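Local coordinates for protein putative D-lactate dehydrogenase (Chlamydomonas reinhardtii, PDB 4ZGS) that probably reduces pyruvate to D-lactate with a nicotinamide cofactor, as a member of the D-isomer specific 2-hydroxyacid dehydrogenase family, at residues K203-D208 against P221-D226. Sequence-based numbering, arbitrary orientation.
Sequences KVFAYD and PYVSLD. With NAD (nicotinamide-adenine-dinucleotide), chain I.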
loop_
_atom_site.group_PDB
_atom_site.type_symbol
_atom_site.label_atom_id
_atom_site.label_comp_id
_atom_site.label_asym_id
_atom_site.label_seq_id
_atom_site.Cartn_x
_atom_site.Cartn_y
_atom_site.Cartn_z
ATOM N N LYS A 203 -30.604 15.992 4.597
ATOM C CA LYS A 203 -31.513 16.561 5.580
ATOM C C LYS A 203 -30.679 16.739 6.831
ATOM O O LYS A 203 -30.354 15.773 7.519
ATOM C CB LYS A 203 -32.697 15.643 5.863
ATOM C CG LYS A 203 -33.488 15.239 4.623
ATOM C CD LYS A 203 -34.499 14.179 4.978
ATOM C CE LYS A 203 -35.245 13.684 3.763
ATOM N NZ LYS A 203 -36.227 12.606 4.125
ATOM N N VAL A 204 -30.358 17.983 7.151
ATOM C CA VAL A 204 -29.419 18.236 8.210
ATOM C C VAL A 204 -30.153 18.577 9.491
ATOM O O VAL A 204 -31.128 19.309 9.492
ATOM C CB VAL A 204 -28.460 19.353 7.831
ATOM C CG1 VAL A 204 -27.386 19.527 8.906
ATOM C CG2 VAL A 204 -27.829 19.046 6.486
ATOM N N PHE A 205 -29.694 17.994 10.591
ATOM C CA PHE A 205 -30.246 18.314 11.898
ATOM C C PHE A 205 -29.060 18.720 12.740
ATOM O O PHE A 205 -27.937 18.375 12.423
ATOM C CB PHE A 205 -31.031 17.138 12.487
ATOM C CG PHE A 205 -32.301 16.838 11.735
ATOM C CD1 PHE A 205 -32.264 16.158 10.526
ATOM C CD2 PHE A 205 -33.531 17.269 12.218
ATOM C CE1 PHE A 205 -33.409 15.899 9.826
ATOM C CE2 PHE A 205 -34.695 17.012 11.518
ATOM C CZ PHE A 205 -34.635 16.326 10.320
ATOM N N ALA A 206 -29.297 19.515 13.766
ATOM C CA ALA A 206 -28.208 20.038 14.561
ATOM C C ALA A 206 -28.528 19.943 16.017
ATOM O O ALA A 206 -29.699 20.012 16.419
ATOM C CB ALA A 206 -27.924 21.482 14.197
ATOM N N TYR A 207 -27.464 19.824 16.805
ATOM C CA TYR A 207 -27.561 19.922 18.240
ATOM C C TYR A 207 -26.495 20.872 18.748
ATOM O O TYR A 207 -25.328 20.779 18.358
ATOM C CB TYR A 207 -27.371 18.567 18.913
ATOM C CG TYR A 207 -27.185 18.702 20.405
ATOM C CD1 TYR A 207 -28.279 18.827 21.242
ATOM C CD2 TYR A 207 -25.922 18.804 20.966
ATOM C CE1 TYR A 207 -28.125 18.974 22.609
ATOM C CE2 TYR A 207 -25.754 18.955 22.334
ATOM C CZ TYR A 207 -26.858 19.039 23.150
ATOM O OH TYR A 207 -26.711 19.194 24.511
ATOM N N ASP A 208 -26.885 21.746 19.661
ATOM C CA ASP A 208 -25.913 22.549 20.364
ATOM C C ASP A 208 -26.537 23.008 21.633
ATOM O O ASP A 208 -27.756 23.089 21.737
ATOM C CB ASP A 208 -25.459 23.748 19.552
ATOM C CG ASP A 208 -24.194 24.375 20.115
ATOM O OD1 ASP A 208 -24.198 24.774 21.302
ATOM O OD2 ASP A 208 -23.181 24.434 19.378
ATOM N N PRO A 221 -33.157 22.522 11.594
ATOM C CA PRO A 221 -33.751 22.406 12.935
ATOM C C PRO A 221 -32.789 21.947 14.037
ATOM O O PRO A 221 -31.918 21.113 13.807
ATOM C CB PRO A 221 -34.867 21.370 12.736
ATOM C CG PRO A 221 -34.457 20.588 11.552
ATOM C CD PRO A 221 -33.668 21.499 10.662
ATOM N N TYR A 222 -32.951 22.508 15.229
ATOM C CA TYR A 222 -32.271 22.026 16.433
ATOM C C TYR A 222 -33.092 21.001 17.226
ATOM O O TYR A 222 -34.272 21.201 17.491
ATOM C CB TYR A 222 -31.890 23.214 17.324
ATOM C CG TYR A 222 -30.665 23.906 16.792
ATOM C CD1 TYR A 222 -30.757 24.792 15.720
ATOM C CD2 TYR A 222 -29.401 23.637 17.326
ATOM C CE1 TYR A 222 -29.623 25.411 15.211
ATOM C CE2 TYR A 222 -28.276 24.251 16.832
ATOM C CZ TYR A 222 -28.384 25.136 15.779
ATOM O OH TYR A 222 -27.249 25.740 15.294
ATOM N N VAL A 223 -32.467 19.874 17.543
ATOM C CA VAL A 223 -33.131 18.814 18.284
ATOM C C VAL A 223 -32.255 18.437 19.459
ATOM O O VAL A 223 -31.177 19.004 19.632
ATOM C CB VAL A 223 -33.386 17.578 17.422
ATOM C CG1 VAL A 223 -34.226 17.963 16.197
ATOM C CG2 VAL A 223 -32.062 16.931 17.014
ATOM N N SER A 224 -32.725 17.517 20.292
ATOM C CA SER A 224 -31.906 17.042 21.398
ATOM C C SER A 224 -30.793 16.093 20.911
ATOM O O SER A 224 -30.829 15.560 19.789
ATOM C CB SER A 224 -32.780 16.386 22.478
ATOM O OG SER A 224 -33.166 15.077 22.134
ATOM N N LEU A 225 -29.762 15.941 21.732
ATOM C CA LEU A 225 -28.651 15.069 21.376
ATOM C C LEU A 225 -29.160 13.634 21.166
ATOM O O LEU A 225 -28.822 12.986 20.168
ATOM C CB LEU A 225 -27.555 15.127 22.447
ATOM C CG LEU A 225 -26.286 14.342 22.117
ATOM C CD1 LEU A 225 -25.823 14.644 20.718
ATOM C CD2 LEU A 225 -25.230 14.705 23.102
ATOM N N ASP A 226 -29.994 13.150 22.082
ATOM C CA ASP A 226 -30.571 11.817 21.932
ATOM C C ASP A 226 -31.383 11.697 20.630
ATOM O O ASP A 226 -31.328 10.654 19.969
ATOM C CB ASP A 226 -31.474 11.462 23.118
ATOM C CG ASP A 226 -30.694 11.024 24.350
ATOM O OD1 ASP A 226 -29.537 10.583 24.203
ATOM O OD2 ASP A 226 -31.269 11.058 25.465
HETATM P PA NAD I . -16.549 27.360 18.048
HETATM O O1A NAD I . -16.542 28.039 19.364
HETATM O O2A NAD I . -17.165 28.425 17.217
HETATM O O5B NAD I . -17.430 26.020 18.065
HETATM C C5B NAD I . -17.733 25.328 19.275
HETATM C C4B NAD I . -19.208 25.296 19.522
HETATM O O4B NAD I . -19.585 24.102 20.348
HETATM C C3B NAD I . -19.672 26.498 20.262
HETATM O O3B NAD I . -20.782 27.148 19.580
HETATM C C2B NAD I . -20.130 26.035 21.568
HETATM O O2B NAD I . -21.243 26.851 22.021
HETATM C C1B NAD I . -20.558 24.635 21.355
HETATM N N9A NAD I . -20.627 23.870 22.534
HETATM C C8A NAD I . -20.104 24.211 23.816
HETATM N N7A NAD I . -20.394 23.190 24.737
HETATM C C5A NAD I . -21.097 22.227 24.046
HETATM C C6A NAD I . -21.685 20.961 24.355
HETATM N N6A NAD I . -21.614 20.421 25.663
HETATM N N1A NAD I . -22.271 20.331 23.439
HETATM C C2A NAD I . -22.413 20.666 22.274
HETATM N N3A NAD I . -21.950 21.776 21.812
HETATM C C4A NAD I . -21.249 22.663 22.646
HETATM O O3 NAD I . -15.062 27.049 17.534
HETATM P PN NAD I . -14.712 26.363 16.131
HETATM O O1N NAD I . -13.950 27.268 15.236
HETATM O O2N NAD I . -15.937 26.097 15.341
HETATM O O5D NAD I . -13.919 25.000 16.388
HETATM C C5D NAD I . -12.761 24.934 17.227
HETATM C C4D NAD I . -12.412 23.495 17.305
HETATM O O4D NAD I . -11.778 23.049 16.044
HETATM C C3D NAD I . -11.419 23.194 18.344
HETATM O O3D NAD I . -12.032 23.138 19.659
HETATM C C2D NAD I . -10.931 21.883 17.926
HETATM O O2D NAD I . -11.809 20.865 18.467
HETATM C C1D NAD I . -10.992 21.861 16.443
HETATM N N1N NAD I . -9.697 21.886 15.885
HETATM C C2N NAD I . -9.352 20.977 14.858
HETATM C C3N NAD I . -8.069 20.985 14.313
HETATM C C7N NAD I . -7.698 19.999 13.209
HETATM O O7N NAD I . -8.176 18.878 13.200
HETATM N N7N NAD I . -6.779 20.366 12.192
HETATM C C4N NAD I . -7.114 21.903 14.790
HETATM C C5N NAD I . -7.452 22.808 15.816
HETATM C C6N NAD I . -8.733 22.802 16.359
#
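Two backbone hydrogen bonds clamp Ala206 between Pro221 and Val223: Ala206 N donates to Pro221 O (3.1 Å), and Val223 N donates in return to Ala206 O, a straighter bond with 163° at the hydrogen. Ala206 O takes a further CA-H...O contact from Tyr222 CA at 3.3 Å. The two N-H...O bonds define a single beta bridge between Ala206 and Tyr222, beyond which the two chains diverge on the way to helix 225-231. Strand 203-207 is the outermost strand on this side of the parallel Rossmann sheet; its other edge bonds to strand 180-184, so the bridge lies on the outer edge of that sheet. Past the strand end, Asp208 reaches the adenosine ribose of NAD, its OD2 3.3 Å from C1B, while OD2 also accepts from Thr186 N and OD1 from Lys210 N. An acidic residue here is the familiar ribose-binding feature of NAD-dependent Rossmann domains.

The aromatic rings pack around the bridge. Tyr222 presents a ring face to Ala206 CB, which sits 3.8 Å above the plane and toward the rim, while Asp208 N lies at the ring edge; the Tyr222 hydroxyl accepts from Asn212 N. With CG anti to the backbone N (chi1 168°), the Tyr207 ring is carried beside the start of helix 225-231, where Leu225 CB stands over one of its faces, 3.9 Å from the centroid and almost on the normal, in a CH-pi contact. Val223 O meets the edge of the same ring in its plane, and Tyr207 CE2 approaches adenine C2A at 3.8 Å. Toward the strand's start, Phe205 CD2 meets Pro221 CG at 3.5 Å and Val223 CG1 more loosely, and Met231 of helix 225-231 packs against both Phe205 and Val223.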